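Local coordinates for protein polysialic acid O-acetyltransferase (Escherichia coli, PDB 3JQY) that transfers acetyl groups from acetyl-CoA to O7 or O9 of the sialic acid units in long capsular polysialic acid chains, at residues B[52-57]-B[74-79]; B[84-89]-B[96-101]. One frame throughout, in Å; residues are numbered along the deposited sequence.

Both contacts lie in the left-handed beta-helix, one after the other along the chain. Strand 53-57 is followed by a full turn through strand 63-66, and contact 1 closes that turn when 74-79 comes back beside 52-57, parallel and in the same sheet. The chain then rounds the corner after 74-79 into strand 85-88 on another face of the helix, and contact 2 closes when 96-101 packs across the interior against 84-89. The two contacts neither nest nor cross. Contact 2 reaches the sheet of contact 1 through 96-101, the next rung beyond 74-79: Ile78 N probably forms a hydrogen bond with Ile98 O, and Phe79 packs on Asn84.

Contact 1: residues B[52-57]-B[74-79]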
ATOM      1  N   GLU B  52      -3.598 -25.700  -5.541  1.00 16.45           N
ATOM      2  CA  GLU B  52      -4.024 -24.596  -6.397  1.00 16.36           C
ATOM      3  C   GLU B  52      -2.860 -23.881  -7.071  1.00 13.70           C
ATOM      4  O   GLU B  52      -2.841 -22.650  -7.154  1.00 15.82           O
ATOM      5  CB  GLU B  52      -4.862 -23.594  -5.595  1.00 20.90           C
ATOM      6  CG  GLU B  52      -6.159 -24.171  -5.046  1.00 26.70           C
ATOM      7  CD  GLU B  52      -7.211 -24.369  -6.121  1.00 37.93           C
ATOM      8  OE1 GLU B  52      -6.995 -23.907  -7.263  1.00 32.16           O
ATOM      9  OE2 GLU B  52      -8.258 -24.985  -5.822  1.00 37.88           O
ATOM     10  N   ASN B  53      -1.899 -24.655  -7.561  1.00 13.44           N
ATOM     11  CA  ASN B  53      -0.729 -24.082  -8.222  1.00 15.88           C
ATOM     12  C   ASN B  53      -0.823 -24.167  -9.739  1.00 17.32           C
ATOM     13  O   ASN B  53      -1.522 -25.026 -10.282  1.00 17.17           O
ATOM     14  CB  ASN B  53       0.535 -24.779  -7.739  1.00 15.24           C
ATOM     15  CG  ASN B  53       0.646 -24.783  -6.238  1.00 15.36           C
ATOM     16  OD1 ASN B  53       0.654 -25.844  -5.596  1.00 16.97           O
ATOM     17  ND2 ASN B  53       0.712 -23.598  -5.659  1.00  9.04           N
ATOM     18  N   LYS B  54      -0.116 -23.273 -10.424  1.00 14.73           N
ATOM     19  CA  LYS B  54      -0.156 -23.243 -11.880  1.00 18.99           C
ATOM     20  C   LYS B  54       1.204 -22.916 -12.491  1.00 16.45           C
ATOM     21  O   LYS B  54       1.941 -22.084 -11.973  1.00 17.90           O
ATOM     22  CB  LYS B  54      -1.192 -22.216 -12.343  1.00 21.95           C
ATOM     23  CG  LYS B  54      -2.623 -22.563 -11.938  1.00 27.50           C
ATOM     24  CD  LYS B  54      -3.453 -21.317 -11.632  1.00 43.79           C
ATOM     25  CE  LYS B  54      -3.447 -20.326 -12.788  1.00 43.10           C
ATOM     26  NZ  LYS B  54      -3.881 -20.953 -14.067  1.00 54.93           N
ATOM     27  N   VAL B  55       1.531 -23.591 -13.588  1.00 20.38           N
ATOM     28  CA  VAL B  55       2.691 -23.226 -14.386  1.00 18.41           C
ATOM     29  C   VAL B  55       2.232 -23.000 -15.825  1.00 19.47           C
ATOM     30  O   VAL B  55       1.459 -23.787 -16.381  1.00 17.97           O
ATOM     31  CB  VAL B  55       3.816 -24.278 -14.313  1.00 18.95           C
ATOM     32  CG1 VAL B  55       3.318 -25.629 -14.772  1.00 25.42           C
ATOM     33  CG2 VAL B  55       5.017 -23.841 -15.153  1.00 17.83           C
ATOM     34  N   GLN B  56       2.682 -21.893 -16.395  1.00 14.95           N
ATOM     35  CA  GLN B  56       2.316 -21.496 -17.741  1.00 16.18           C
ATOM     36  C   GLN B  56       3.594 -21.246 -18.523  1.00 14.51           C
ATOM     37  O   GLN B  56       4.371 -20.365 -18.175  1.00 15.48           O
ATOM     38  CB  GLN B  56       1.471 -20.219 -17.697  1.00 17.51           C
ATOM     39  CG  GLN B  56       1.114 -19.649 -19.057  1.00 24.45           C
ATOM     40  CD  GLN B  56      -0.018 -20.396 -19.717  1.00 30.78           C
ATOM     41  OE1 GLN B  56      -1.081 -20.587 -19.120  1.00 35.12           O
ATOM     42  NE2 GLN B  56       0.194 -20.820 -20.959  1.00 27.27           N
ATOM     43  N   PHE B  57       3.817 -22.026 -19.574  1.00 13.02           N
ATOM     44  CA  PHE B  57       4.972 -21.829 -20.443  1.00 14.26           C
ATOM     45  C   PHE B  57       4.517 -21.107 -21.705  1.00 19.26           C
ATOM     46  O   PHE B  57       3.859 -21.706 -22.558  1.00 19.38           O
ATOM     47  CB  PHE B  57       5.586 -23.176 -20.854  1.00 13.48           C
ATOM     48  CG  PHE B  57       6.226 -23.954 -19.721  1.00 15.76           C
ATOM     49  CD1 PHE B  57       7.468 -23.590 -19.225  1.00 13.21           C
ATOM     50  CD2 PHE B  57       5.606 -25.076 -19.196  1.00 19.34           C
ATOM     51  CE1 PHE B  57       8.069 -24.308 -18.211  1.00 14.66           C
ATOM     52  CE2 PHE B  57       6.201 -25.806 -18.179  1.00 17.87           C
ATOM     53  CZ  PHE B  57       7.437 -25.423 -17.686  1.00 16.30           C
ATOM     54  N   TRP B  74      -1.328 -21.618  -3.943  1.00 13.46           N
ATOM     55  CA  TRP B  74      -1.709 -20.544  -4.855  1.00 13.75           C
ATOM     56  C   TRP B  74      -0.486 -19.903  -5.497  1.00 12.02           C
ATOM     57  O   TRP B  74      -0.394 -18.686  -5.624  1.00 17.02           O
ATOM     58  CB  TRP B  74      -2.588 -19.508  -4.147  1.00 17.86           C
ATOM     59  CG  TRP B  74      -3.926 -20.071  -3.842  1.00 22.24           C
ATOM     60  CD1 TRP B  74      -4.983 -20.184  -4.700  1.00 25.79           C
ATOM     61  CD2 TRP B  74      -4.353 -20.636  -2.603  1.00 27.94           C
ATOM     62  NE1 TRP B  74      -6.045 -20.778  -4.065  1.00 29.97           N
ATOM     63  CE2 TRP B  74      -5.685 -21.065  -2.775  1.00 27.20           C
ATOM     64  CE3 TRP B  74      -3.742 -20.813  -1.358  1.00 27.81           C
ATOM     65  CZ2 TRP B  74      -6.418 -21.658  -1.751  1.00 34.42           C
ATOM     66  CZ3 TRP B  74      -4.471 -21.406  -0.341  1.00 41.87           C
ATOM     67  CH2 TRP B  74      -5.794 -21.822  -0.544  1.00 40.45           C
ATOM     68  N   LEU B  75       0.453 -20.748  -5.899  1.00 10.69           N
ATOM     69  CA  LEU B  75       1.614 -20.283  -6.643  1.00 13.69           C
ATOM     70  C   LEU B  75       1.324 -20.355  -8.143  1.00 15.20           C
ATOM     71  O   LEU B  75       0.822 -21.369  -8.632  1.00 15.37           O
ATOM     72  CB  LEU B  75       2.818 -21.164  -6.313  1.00 10.51           C
ATOM     73  CG  LEU B  75       4.059 -20.920  -7.173  1.00 11.55           C
ATOM     74  CD1 LEU B  75       4.658 -19.561  -6.852  1.00 16.77           C
ATOM     75  CD2 LEU B  75       5.081 -22.027  -6.958  1.00 13.72           C
ATOM     76  N   THR B  76       1.637 -19.277  -8.862  1.00 13.72           N
ATOM     77  CA  THR B  76       1.557 -19.251 -10.319  1.00 12.83           C
ATOM     78  C   THR B  76       2.929 -18.856 -10.844  1.00 16.30           C
ATOM     79  O   THR B  76       3.472 -17.826 -10.449  1.00 16.06           O
ATOM     80  CB  THR B  76       0.518 -18.229 -10.830  1.00 17.43           C
ATOM     81  OG1 THR B  76      -0.772 -18.536 -10.291  1.00 17.88           O
ATOM     82  CG2 THR B  76       0.439 -18.254 -12.364  1.00 18.52           C
ATOM     83  N   VAL B  77       3.493 -19.690 -11.707  1.00 14.55           N
ATOM     84  CA  VAL B  77       4.771 -19.397 -12.350  1.00 13.71           C
ATOM     85  C   VAL B  77       4.529 -19.250 -13.843  1.00 13.57           C
ATOM     86  O   VAL B  77       4.063 -20.179 -14.494  1.00 14.21           O
ATOM     87  CB  VAL B  77       5.806 -20.514 -12.116  1.00 14.25           C
ATOM     88  CG1 VAL B  77       7.130 -20.126 -12.723  1.00 13.77           C
ATOM     89  CG2 VAL B  77       5.965 -20.794 -10.626  1.00 12.69           C
ATOM     90  N   ILE B  78       4.816 -18.064 -14.371  1.00 13.31           N
ATOM     91  CA  ILE B  78       4.606 -17.800 -15.785  1.00 11.63           C
ATOM     92  C   ILE B  78       5.941 -17.587 -16.471  1.00 11.81           C
ATOM     93  O   ILE B  78       6.762 -16.789 -16.013  1.00 13.33           O
ATOM     94  CB  ILE B  78       3.714 -16.567 -16.009  1.00 13.78           C
ATOM     95  CG1 ILE B  78       2.363 -16.768 -15.327  1.00 14.94           C
ATOM     96  CG2 ILE B  78       3.546 -16.308 -17.507  1.00 15.30           C
ATOM     97  CD1 ILE B  78       1.466 -15.557 -15.377  1.00 20.30           C
ATOM     98  N   PHE B  79       6.159 -18.313 -17.563  1.00 12.39           N
ATOM     99  CA  PHE B  79       7.371 -18.166 -18.367  1.00 11.31           C
ATOM    100  C   PHE B  79       7.034 -17.416 -19.651  1.00 11.87           C
ATOM    101  O   PHE B  79       6.213 -17.883 -20.444  1.00 17.14           O
ATOM    102  CB  PHE B  79       7.954 -19.540 -18.720  1.00 13.19           C
ATOM    103  CG  PHE B  79       8.574 -20.253 -17.556  1.00 15.14           C
ATOM    104  CD1 PHE B  79       7.849 -21.188 -16.832  1.00 17.21           C
ATOM    105  CD2 PHE B  79       9.877 -19.981 -17.179  1.00 12.82           C
ATOM    106  CE1 PHE B  79       8.417 -21.847 -15.755  1.00 14.43           C
ATOM    107  CE2 PHE B  79      10.456 -20.642 -16.100  1.00 14.76           C
ATOM    108  CZ  PHE B  79       9.726 -21.571 -15.390  1.00 13.23           C
TER
HETATM  109  O   HOH W   1      -2.356 -20.384  -8.685  1.00 25.89           O
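Phe57 and Phe79 lie side by side and point the same way, their ring planes 12° apart but slid so far that they barely overlap; the centroids are 5.0 Å apart and Phe57 CD1 meets Phe79 CD1 at 3.4 Å. Val55 touches both rings with CG2, the methyl anti to its backbone N, which sits over a face of Phe57 toward its rim and in plane at the edge of Phe79, 4.0 Å from CE1. These stacked residues, with Val77, face the interior of a left-handed beta-helix, where successive coils place like residues one above another in parallel sheets. The opposite face carries Lys54 beside Thr76 and Gln56 beside Ile78; the Gln56 amide turns from Ile78 to Asp34. Backbone bonds hold the rungs in register, among them Lys54 N to Leu75 O at 2.8 Å and Phe79 N to Gln56 O, nearly straight at 171°. At the corner preceding the strands, Glu52 CB makes a CH-pi contact over one face of the Trp74 indole, 3.6 Å from the centroid of its five-membered ring. Nearby, a water joins Glu52 O, at 2.8 Å, to Thr76 OG1 and reaches Leu75 O more weakly.

Contact 2: residues B[84-89]-B[96-101]; sequences NYVRIH and GDIVAT
Asn84 sets its CB 3.8 Å from Ala100 CB, while its flat amide lies by the backbone of 100-101. Its CG is 3.3 Å from Ala100 O, and OD1 comes equally near the carbonyl carbon of Thr101. No hydrogen bond crosses here. The amide is placed with CG anti to its own carbonyl carbon, chi1 -60°, and its polar atoms are satisfied elsewhere: OD1 accepts from Ser104 N and, weakly, from Gly103 N, and ND2 donates to Arg80 O. It thus links Arg80, before it in the chain, to the turn at Gly103 and Ser104 after strand 97-101.

Next along the strand, Val86 CG2, anti to the carbonyl carbon, is the branch that reaches both Ala100 and Ile98: it packs 3.9 Å from Ala100 CB and 4.4 Å from Ile98 CG2. Ile88 adds a looser contact, CD1 to CD1 of Ile98, again 4.4 Å.

Around this shell, Phe79 packs on Asn84, Val86 and Ala100, and Leu64 and Val106 line the neighbouring rungs against Val86 and Ile98 respectively. On the other side of strand 85-88, Arg87 extends away from the contact to a salt bridge with Glu67.

The axes of the two short strands come no nearer than 8.2 Å, and their N-to-C directions differ by 146°, as fits strands in different walls that meet through side chains, with no backbone pairing. Branched aliphatic side chains and an alanine between the walls, joined at one end by a buried asparagine, are consistent with the interior of the left-handed parallel beta-helix of hexapeptide-repeat acyltransferases.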
ATOM      1  N   ASN B  84      14.310 -19.243 -19.834  1.00 13.40           N
ATOM      2  CA  ASN B  84      14.123 -18.866 -18.433  1.00 11.60           C
ATOM      3  C   ASN B  84      14.327 -20.062 -17.514  1.00 12.53           C
ATOM      4  O   ASN B  84      14.198 -21.209 -17.942  1.00 13.46           O
ATOM      5  CB  ASN B  84      12.705 -18.325 -18.205  1.00 12.91           C
ATOM      6  CG  ASN B  84      12.407 -17.090 -19.035  1.00 14.14           C
ATOM      7  OD1 ASN B  84      12.898 -16.006 -18.748  1.00 12.88           O
ATOM      8  ND2 ASN B  84      11.574 -17.250 -20.050  1.00 11.57           N
ATOM      9  N   TYR B  85      14.615 -19.787 -16.243  1.00 11.97           N
ATOM     10  CA  TYR B  85      14.954 -20.824 -15.266  1.00 10.79           C
ATOM     11  C   TYR B  85      14.428 -20.382 -13.910  1.00 11.69           C
ATOM     12  O   TYR B  85      14.721 -19.276 -13.460  1.00 12.68           O
ATOM     13  CB  TYR B  85      16.475 -20.978 -15.200  1.00 10.08           C
ATOM     14  CG  TYR B  85      17.009 -21.979 -14.192  1.00 13.66           C
ATOM     15  CD1 TYR B  85      17.127 -23.327 -14.510  1.00 19.59           C
ATOM     16  CD2 TYR B  85      17.429 -21.564 -12.932  1.00 20.02           C
ATOM     17  CE1 TYR B  85      17.637 -24.239 -13.594  1.00 22.00           C
ATOM     18  CE2 TYR B  85      17.940 -22.467 -12.011  1.00 17.76           C
ATOM     19  CZ  TYR B  85      18.039 -23.799 -12.345  1.00 25.90           C
ATOM     20  OH  TYR B  85      18.545 -24.683 -11.419  1.00 27.22           O
ATOM     21  N   VAL B  86      13.626 -21.232 -13.281  1.00 11.94           N
ATOM     22  CA  VAL B  86      13.135 -20.974 -11.930  1.00 10.53           C
ATOM     23  C   VAL B  86      13.405 -22.216 -11.084  1.00 12.74           C
ATOM     24  O   VAL B  86      13.026 -23.330 -11.463  1.00 10.42           O
ATOM     25  CB  VAL B  86      11.619 -20.660 -11.916  1.00 10.13           C
ATOM     26  CG1 VAL B  86      11.105 -20.484 -10.482  1.00  8.47           C
ATOM     27  CG2 VAL B  86      11.317 -19.409 -12.745  1.00 10.23           C
ATOM     28  N   ARG B  87      14.075 -22.028  -9.950  1.00  9.51           N
ATOM     29  CA  ARG B  87      14.362 -23.144  -9.062  1.00  9.99           C
ATOM     30  C   ARG B  87      13.972 -22.791  -7.645  1.00 11.07           C
ATOM     31  O   ARG B  87      14.420 -21.774  -7.098  1.00 11.58           O
ATOM     32  CB  ARG B  87      15.842 -23.524  -9.092  1.00 12.12           C
ATOM     33  CG  ARG B  87      16.192 -24.677  -8.154  1.00 14.25           C
ATOM     34  CD  ARG B  87      17.697 -24.985  -8.183  1.00 15.55           C
ATOM     35  NE  ARG B  87      18.050 -26.081  -7.275  1.00 20.37           N
ATOM     36  CZ  ARG B  87      19.288 -26.531  -7.081  1.00 29.27           C
ATOM     37  NH1 ARG B  87      20.307 -25.980  -7.729  1.00 30.51           N
ATOM     38  NH2 ARG B  87      19.510 -27.532  -6.234  1.00 29.44           N
ATOM     39  N   ILE B  88      13.134 -23.633  -7.058  1.00 11.14           N
ATOM     40  CA  ILE B  88      12.686 -23.431  -5.692  1.00 10.41           C
ATOM     41  C   ILE B  88      13.238 -24.554  -4.822  1.00 10.94           C
ATOM     42  O   ILE B  88      12.892 -25.718  -5.003  1.00 12.65           O
ATOM     43  CB  ILE B  88      11.157 -23.379  -5.621  1.00 11.04           C
ATOM     44  CG1 ILE B  88      10.629 -22.253  -6.520  1.00 15.30           C
ATOM     45  CG2 ILE B  88      10.690 -23.189  -4.181  1.00 11.90           C
ATOM     46  CD1 ILE B  88       9.124 -22.113  -6.526  1.00 17.07           C
ATOM     47  N   HIS B  89      14.109 -24.193  -3.885  1.00 10.86           N
ATOM     48  CA  HIS B  89      14.847 -25.181  -3.093  1.00 12.46           C
ATOM     49  C   HIS B  89      14.020 -25.818  -1.975  1.00 12.70           C
ATOM     50  O   HIS B  89      13.012 -25.268  -1.535  1.00 13.49           O
ATOM     51  CB  HIS B  89      16.098 -24.547  -2.481  1.00 11.53           C
ATOM     52  CG  HIS B  89      17.229 -24.357  -3.445  1.00 14.51           C
ATOM     53  ND1 HIS B  89      17.205 -23.417  -4.452  1.00 18.97           N
ATOM     54  CD2 HIS B  89      18.437 -24.966  -3.528  1.00 14.11           C
ATOM     55  CE1 HIS B  89      18.342 -23.464  -5.124  1.00 18.78           C
ATOM     56  NE2 HIS B  89      19.106 -24.396  -4.585  1.00 29.47           N
ATOM     57  N   GLY B  96       2.005 -16.843  -4.329  1.00 15.26           N
ATOM     58  CA  GLY B  96       2.138 -15.672  -5.178  1.00 11.73           C
ATOM     59  C   GLY B  96       2.430 -15.920  -6.644  1.00 14.60           C
ATOM     60  O   GLY B  96       2.146 -16.989  -7.188  1.00 16.63           O
ATOM     61  N   ASP B  97       2.998 -14.906  -7.287  1.00 14.36           N
ATOM     62  CA  ASP B  97       3.184 -14.928  -8.728  1.00 14.99           C
ATOM     63  C   ASP B  97       4.636 -14.685  -9.087  1.00 16.71           C
ATOM     64  O   ASP B  97       5.202 -13.654  -8.729  1.00 15.97           O
ATOM     65  CB  ASP B  97       2.322 -13.848  -9.376  1.00 12.44           C
ATOM     66  CG  ASP B  97       0.836 -14.124  -9.219  1.00 23.70           C
ATOM     67  OD1 ASP B  97       0.177 -13.403  -8.444  1.00 43.83           O
ATOM     68  OD2 ASP B  97       0.336 -15.074  -9.857  1.00 31.59           O
ATOM     69  N   ILE B  98       5.229 -15.629  -9.809  1.00 11.18           N
ATOM     70  CA  ILE B  98       6.585 -15.460 -10.306  1.00 11.51           C
ATOM     71  C   ILE B  98       6.548 -15.404 -11.825  1.00 12.80           C
ATOM     72  O   ILE B  98       6.115 -16.352 -12.469  1.00 13.67           O
ATOM     73  CB  ILE B  98       7.494 -16.635  -9.902  1.00 11.27           C
ATOM     74  CG1 ILE B  98       7.600 -16.741  -8.375  1.00 14.42           C
ATOM     75  CG2 ILE B  98       8.873 -16.471 -10.530  1.00 14.26           C
ATOM     76  CD1 ILE B  98       8.381 -17.969  -7.914  1.00 18.33           C
ATOM     77  N   VAL B  99       6.997 -14.294 -12.396  1.00 13.35           N
ATOM     78  CA  VAL B  99       7.045 -14.167 -13.848  1.00 12.32           C
ATOM     79  C   VAL B  99       8.497 -14.056 -14.305  1.00 11.87           C
ATOM     80  O   VAL B  99       9.196 -13.103 -13.947  1.00 14.36           O
ATOM     81  CB  VAL B  99       6.209 -12.965 -14.341  1.00 16.12           C
ATOM     82  CG1 VAL B  99       6.211 -12.887 -15.870  1.00 16.20           C
ATOM     83  CG2 VAL B  99       4.782 -13.069 -13.801  1.00 16.12           C
ATOM     84  N   ALA B 100       8.935 -15.041 -15.089  1.00 10.94           N
ATOM     85  CA  ALA B 100      10.301 -15.107 -15.613  1.00  9.77           C
ATOM     86  C   ALA B 100      10.263 -14.807 -17.101  1.00 14.32           C
ATOM     87  O   ALA B 100       9.688 -15.565 -17.881  1.00 12.92           O
ATOM     88  CB  ALA B 100      10.911 -16.491 -15.360  1.00  9.28           C
ATOM     89  N   THR B 101      10.882 -13.698 -17.490  1.00 12.17           N
ATOM     90  CA  THR B 101      10.657 -13.129 -18.815  1.00 12.56           C
ATOM     91  C   THR B 101      11.947 -12.988 -19.601  1.00 13.55           C
ATOM     92  O   THR B 101      12.928 -12.421 -19.115  1.00 14.54           O
ATOM     93  CB  THR B 101      10.008 -11.726 -18.701  1.00 18.53           C
ATOM     94  OG1 THR B 101       8.720 -11.834 -18.084  1.00 20.25           O
ATOM     95  CG2 THR B 101       9.859 -11.089 -20.074  1.00 20.89           C
TER